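Local coordinates for Pap fimbrial major pilin protein (Escherichia coli, PDB 2UY6) that polymerizes into the thick, right-handed helical rod of the pilus, which enables bacteria to colonize the epithelium of specific host organs, at residues B[51-56]-B[132-137]; B[21-26]-B[57-62]. The protein carries 2 engineered substitutions. One frame throughout, in Å; residues are numbered along the deposited sequence.

Contact 1 of 2, residues B[51-56]-B[132-137]; sequences PMDLDI and HYTAVV
Residues 52-56 and 132-137 are neighbouring antiparallel strands in the sheet of the incomplete immunoglobulin-like fold of chaperone-usher pilins. Two hydrogen-bonded pairs hold the ladder. At Met52-Ala135, Met52 N reaches Ala135 O at 2.8 Å in an almost straight bond (177° at the hydrogen), and Ala135 N returns to a lone pair of Met52 O. At Leu54-Tyr133, Leu54 N meets Tyr133 O at 2.8 Å from above the carbonyl plane, while the bond from Tyr133 N to Leu54 O, at 3.0 Å, is weak. Between these pairs Thr134 CA brings its hydrogen to within a CA-H...O contact of Met52 O, the carbon and oxygen 3.0 Å apart.

The one side-chain hydrogen bond between the segments is a His-carboxylate bond on the face that carries Asp53, Asp55, His132 and Thr134. His132 ND1 donates to Asp55 OD1 at 2.7 Å. The oxygen lies in the plane of the imidazole, yet the donor comes from well above the carboxylate, and the two flat groups stand 88° apart. Both side chains have CG anti to the carbonyl carbon, and they cross obliquely.

On the opposite face Leu54 and Tyr133 are both buried, their CB atoms 4.0 Å apart. Leu54 O sits at the edge of the tyrosine ring, in its plane, and Ile56 CD1 approaches Tyr133 CE1. Further out, Phe81 packs edge-to-face with Tyr133, and Leu54 and Ala135 touch Ile33. Leu54 also packs on an apolar side chain of another protein's chain. Glu128 probably helps to fix the imidazole: a carboxylate at each nitrogen would be expected to favour the protonated ring, Asp55 OD1 at His132 ND1 and Glu128 OE1 hydrogen-bonded to His132 NE2.

Contact 2 of 2, residues B[21-26]-B[57-62]; sequences PCSISQ and ELVNCD
Peptide groups are the flat groups here, joined largely in their own planes by the hydrogen bonds of an antiparallel pairing of residues 23-25 with 57-59 at one side of the pilin's immunoglobulin-like sheet. Ser23 N lies in the carbonyl plane of Val59, and Val59 N lies in the plane of the Ser23 carbonyl, 2.7 Å from Ser23 O and nearly straight at 178°. At the next hydrogen-bonded pair, past Ile24-Leu58, Ser25 N uses a lone pair of Glu57 O, whereas Glu57 N approaches Ser25 O almost along the C=O axis at 3.0 Å. The Glu57 carboxylate brings OE1 near Ser25 OG without a bond; its OE2 is held by Asn129 ND2.

The Ser23 and Val59 side chains share a face, where Val59 CG2 lies 3.6 Å from Ser23 CB, and Ser23 OG bonds to an acidic side chain of another protein's chain. On the other face the Ile24 and Leu58 side chains cross obliquely, Ile24 CG2 touching Leu58 CD2 at 4.2 Å.

Beyond the strands, a disulfide locks the ends together. Cys22 carries its sulfur beside its backbone N, Cys61 in the crowded position between N and the carbonyl carbon, and the Cys22 SG to Cys61 SG bond of 2.0 Å turns through a chi3 of 90°.

How the contacts relate
Strand 52-59 serves both contacts, giving residues 52-56 to contact 1 and 57-59 to contact 2; the centres of the two contacts lie 18 Å apart. Contact 1 is nearer the centre of the chain and joins two inner strands; contact 2 is farther out, on strand 23-25, which is outermost within this chain. Both are partly buried and rest on backbone ladders. Contact 1 adds a noncovalent histidine-carboxylate pair, contact 2 a covalent bridge and more extensive contact with another protein's chain. They meet where Gln26 NE2 probably bonds to Asp55 O, at 3.2 Å, and where Ile56 packs on Ile24.

Contact 1 of 2, residues B[51-56]-B[132-137]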
loop_
_atom_site.group_PDB
_atom_site.type_symbol
_atom_site.label_atom_id
_atom_site.label_comp_id
_atom_site.label_asym_id
_atom_site.label_seq_id
_atom_site.Cartn_x
_atom_site.Cartn_y
_atom_site.Cartn_z
ATOM N N PRO B 51 -15.629 27.725 -14.911
ATOM C CA PRO B 51 -15.063 26.732 -13.996
ATOM C C PRO B 51 -14.616 25.487 -14.768
ATOM O O PRO B 51 -15.394 24.888 -15.508
ATOM C CB PRO B 51 -16.199 26.478 -12.991
ATOM C CG PRO B 51 -17.430 27.081 -13.639
ATOM C CD PRO B 51 -16.919 28.238 -14.421
ATOM N N MET B 52 -13.340 25.135 -14.609
ATOM C CA MET B 52 -12.740 23.993 -15.298
ATOM C C MET B 52 -12.773 22.729 -14.463
ATOM O O MET B 52 -12.596 22.763 -13.247
ATOM C CB MET B 52 -11.283 24.291 -15.649
ATOM C CG MET B 52 -11.083 25.531 -16.477
ATOM S SD MET B 52 -11.944 25.408 -18.033
ATOM C CE MET B 52 -12.431 27.114 -18.273
ATOM N N ASP B 53 -12.987 21.608 -15.131
ATOM C CA ASP B 53 -13.029 20.330 -14.452
ATOM C C ASP B 53 -11.629 19.921 -14.009
ATOM O O ASP B 53 -10.723 19.783 -14.827
ATOM C CB ASP B 53 -13.596 19.252 -15.379
ATOM C CG ASP B 53 -15.084 19.413 -15.631
ATOM O OD1 ASP B 53 -15.672 18.511 -16.260
ATOM O OD2 ASP B 53 -15.669 20.432 -15.206
ATOM N N LEU B 54 -11.447 19.757 -12.708
ATOM C CA LEU B 54 -10.171 19.324 -12.187
ATOM C C LEU B 54 -10.468 17.926 -11.637
ATOM O O LEU B 54 -10.904 17.785 -10.495
ATOM C CB LEU B 54 -9.710 20.257 -11.074
ATOM C CG LEU B 54 -8.202 20.292 -10.812
ATOM C CD1 LEU B 54 -7.908 21.207 -9.639
ATOM C CD2 LEU B 54 -7.699 18.915 -10.515
ATOM N N ASP B 55 -10.275 16.899 -12.460
ATOM C CA ASP B 55 -10.537 15.530 -12.025
ATOM C C ASP B 55 -9.268 14.749 -11.701
ATOM O O ASP B 55 -8.306 14.740 -12.469
ATOM C CB ASP B 55 -11.354 14.787 -13.080
ATOM C CG ASP B 55 -12.734 15.382 -13.261
ATOM O OD1 ASP B 55 -13.402 15.679 -12.247
ATOM O OD2 ASP B 55 -13.163 15.551 -14.415
ATOM N N ILE B 56 -9.277 14.103 -10.543
ATOM C CA ILE B 56 -8.137 13.326 -10.085
ATOM C C ILE B 56 -8.530 11.862 -9.963
ATOM O O ILE B 56 -9.378 11.508 -9.146
ATOM C CB ILE B 56 -7.644 13.825 -8.707
ATOM C CG1 ILE B 56 -7.283 15.306 -8.790
ATOM C CG2 ILE B 56 -6.426 13.034 -8.269
ATOM C CD1 ILE B 56 -6.951 15.924 -7.443
ATOM N N HIS B 132 -13.940 14.697 -8.160
ATOM C CA HIS B 132 -14.273 15.810 -9.050
ATOM C C HIS B 132 -14.220 17.170 -8.366
ATOM O O HIS B 132 -14.787 17.356 -7.291
ATOM C CB HIS B 132 -15.680 15.619 -9.636
ATOM C CG HIS B 132 -15.901 14.286 -10.290
ATOM N ND1 HIS B 132 -15.385 13.962 -11.528
ATOM C CD2 HIS B 132 -16.615 13.205 -9.889
ATOM C CE1 HIS B 132 -15.774 12.745 -11.864
ATOM N NE2 HIS B 132 -16.521 12.262 -10.886
ATOM N N TYR B 133 -13.530 18.112 -9.003
ATOM C CA TYR B 133 -13.414 19.483 -8.509
ATOM C C TYR B 133 -13.540 20.416 -9.714
ATOM O O TYR B 133 -13.501 19.975 -10.864
ATOM C CB TYR B 133 -12.044 19.755 -7.871
ATOM C CG TYR B 133 -11.684 18.935 -6.653
ATOM C CD1 TYR B 133 -11.065 17.686 -6.776
ATOM C CD2 TYR B 133 -11.946 19.414 -5.373
ATOM C CE1 TYR B 133 -10.718 16.939 -5.647
ATOM C CE2 TYR B 133 -11.606 18.677 -4.245
ATOM C CZ TYR B 133 -10.995 17.443 -4.388
ATOM O OH TYR B 133 -10.683 16.723 -3.265
ATOM N N THR B 134 -13.706 21.705 -9.450
ATOM C CA THR B 134 -13.763 22.693 -10.522
ATOM C C THR B 134 -12.860 23.826 -10.081
ATOM O O THR B 134 -12.752 24.123 -8.893
ATOM C CB THR B 134 -15.179 23.241 -10.771
ATOM O OG1 THR B 134 -15.860 23.388 -9.524
ATOM C CG2 THR B 134 -15.955 22.321 -11.689
ATOM N N ALA B 135 -12.190 24.446 -11.039
ATOM C CA ALA B 135 -11.287 25.531 -10.719
ATOM C C ALA B 135 -11.571 26.736 -11.593
ATOM O O ALA B 135 -11.797 26.606 -12.800
ATOM C CB ALA B 135 -9.847 25.073 -10.903
ATOM N N VAL B 136 -11.554 27.908 -10.970
ATOM C CA VAL B 136 -11.798 29.164 -11.670
ATOM C C VAL B 136 -10.674 30.153 -11.399
ATOM O O VAL B 136 -10.098 30.181 -10.309
ATOM C CB VAL B 136 -13.122 29.828 -11.215
ATOM C CG1 VAL B 136 -14.318 29.014 -11.691
ATOM C CG2 VAL B 136 -13.139 29.938 -9.702
ATOM N N VAL B 137 -10.358 30.960 -12.398
ATOM C CA VAL B 137 -9.324 31.976 -12.263
ATOM C C VAL B 137 -10.020 33.327 -12.068
ATOM O O VAL B 137 -11.031 33.606 -12.717
ATOM C CB VAL B 137 -8.442 32.044 -13.528
ATOM C CG1 VAL B 137 -7.433 33.186 -13.407
ATOM C CG2 VAL B 137 -7.730 30.719 -13.725
#

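Contact 2 of 2, residues B[21-26]-B[57-62]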
loop_
_atom_site.group_PDB
_atom_site.type_symbol
_atom_site.label_atom_id
_atom_site.label_comp_id
_atom_site.label_asym_id
_atom_site.label_seq_id
_atom_site.Cartn_x
_atom_site.Cartn_y
_atom_site.Cartn_z
ATOM N N PRO B 21 -0.913 2.474 -1.069
ATOM C CA PRO B 21 -1.403 3.854 -0.990
ATOM C C PRO B 21 -1.909 4.223 -2.376
ATOM O O PRO B 21 -1.533 3.586 -3.364
ATOM C CB PRO B 21 -0.158 4.660 -0.624
ATOM C CG PRO B 21 0.863 3.630 -0.202
ATOM C CD PRO B 21 0.556 2.450 -1.065
ATOM N N CYS B 22 -2.751 5.244 -2.466
ATOM C CA CYS B 22 -3.274 5.638 -3.763
ATOM C C CYS B 22 -2.280 6.376 -4.665
ATOM O O CYS B 22 -1.374 7.068 -4.199
ATOM C CB CYS B 22 -4.536 6.486 -3.591
ATOM S SG CYS B 22 -5.980 5.545 -3.006
ATOM N N SER B 23 -2.465 6.195 -5.966
ATOM C CA SER B 23 -1.653 6.843 -6.981
ATOM C C SER B 23 -2.646 7.709 -7.763
ATOM O O SER B 23 -3.806 7.319 -7.918
ATOM C CB SER B 23 -1.029 5.787 -7.896
ATOM O OG SER B 23 -0.187 6.379 -8.867
ATOM N N ILE B 24 -2.234 8.884 -8.236
ATOM C CA ILE B 24 -3.179 9.713 -8.996
ATOM C C ILE B 24 -2.740 10.002 -10.432
ATOM O O ILE B 24 -1.565 9.873 -10.786
ATOM C CB ILE B 24 -3.484 11.087 -8.297
ATOM C CG1 ILE B 24 -2.490 12.161 -8.741
ATOM C CG2 ILE B 24 -3.449 10.941 -6.793
ATOM C CD1 ILE B 24 -1.082 11.910 -8.348
ATOM N N SER B 25 -3.708 10.370 -11.263
ATOM C CA SER B 25 -3.435 10.721 -12.650
ATOM C C SER B 25 -4.592 11.536 -13.217
ATOM O O SER B 25 -5.682 11.566 -12.648
ATOM C CB SER B 25 -3.203 9.464 -13.489
ATOM O OG SER B 25 -4.327 8.619 -13.441
ATOM N N GLN B 26 -4.352 12.193 -14.345
ATOM C CA GLN B 26 -5.373 13.021 -14.960
ATOM C C GLN B 26 -5.431 12.805 -16.466
ATOM O O GLN B 26 -4.656 12.016 -17.017
ATOM C CB GLN B 26 -5.083 14.492 -14.653
ATOM C CG GLN B 26 -5.063 14.793 -13.173
ATOM C CD GLN B 26 -4.854 16.257 -12.871
ATOM O OE1 GLN B 26 -3.748 16.777 -12.985
ATOM N NE2 GLN B 26 -5.929 16.938 -12.489
ATOM N N GLU B 57 -7.921 11.014 -10.787
ATOM C CA GLU B 57 -8.215 9.590 -10.751
ATOM C C GLU B 57 -7.327 8.856 -9.745
ATOM O O GLU B 57 -6.099 8.920 -9.820
ATOM C CB GLU B 57 -8.059 8.975 -12.151
ATOM C CG GLU B 57 -8.034 7.441 -12.151
ATOM C CD GLU B 57 -8.341 6.815 -13.511
ATOM O OE1 GLU B 57 -7.822 7.300 -14.543
ATOM O OE2 GLU B 57 -9.098 5.820 -13.543
ATOM N N LEU B 58 -7.971 8.184 -8.792
ATOM C CA LEU B 58 -7.280 7.406 -7.765
ATOM C C LEU B 58 -7.079 5.994 -8.298
ATOM O O LEU B 58 -8.048 5.281 -8.540
ATOM C CB LEU B 58 -8.114 7.354 -6.481
ATOM C CG LEU B 58 -8.414 8.733 -5.888
ATOM C CD1 LEU B 58 -9.322 8.630 -4.665
ATOM C CD2 LEU B 58 -7.108 9.390 -5.524
ATOM N N VAL B 59 -5.825 5.593 -8.493
ATOM C CA VAL B 59 -5.532 4.256 -9.009
ATOM C C VAL B 59 -4.593 3.438 -8.120
ATOM O O VAL B 59 -4.029 3.942 -7.147
ATOM C CB VAL B 59 -4.921 4.333 -10.423
ATOM C CG1 VAL B 59 -5.889 5.020 -11.360
ATOM C CG2 VAL B 59 -3.592 5.088 -10.389
ATOM N N ASN B 60 -4.441 2.165 -8.471
ATOM C CA ASN B 60 -3.578 1.236 -7.746
ATOM C C ASN B 60 -3.845 1.161 -6.249
ATOM O O ASN B 60 -2.940 0.869 -5.473
ATOM C CB ASN B 60 -2.104 1.576 -7.980
ATOM C CG ASN B 60 -1.745 1.619 -9.455
ATOM O OD1 ASN B 60 -2.323 0.896 -10.267
ATOM N ND2 ASN B 60 -0.780 2.461 -9.807
ATOM N N CYS B 61 -5.079 1.417 -5.841
ATOM C CA CYS B 61 -5.417 1.335 -4.428
ATOM C C CYS B 61 -6.870 0.918 -4.267
ATOM O O CYS B 61 -7.597 0.779 -5.254
ATOM C CB CYS B 61 -5.191 2.682 -3.737
ATOM S SG CYS B 61 -6.206 4.052 -4.384
ATOM N N ASP B 62 -7.280 0.695 -3.021
ATOM C CA ASP B 62 -8.654 0.322 -2.724
ATOM C C ASP B 62 -9.323 1.645 -2.428
ATOM O O ASP B 62 -9.034 2.276 -1.414
ATOM C CB ASP B 62 -8.716 -0.595 -1.505
#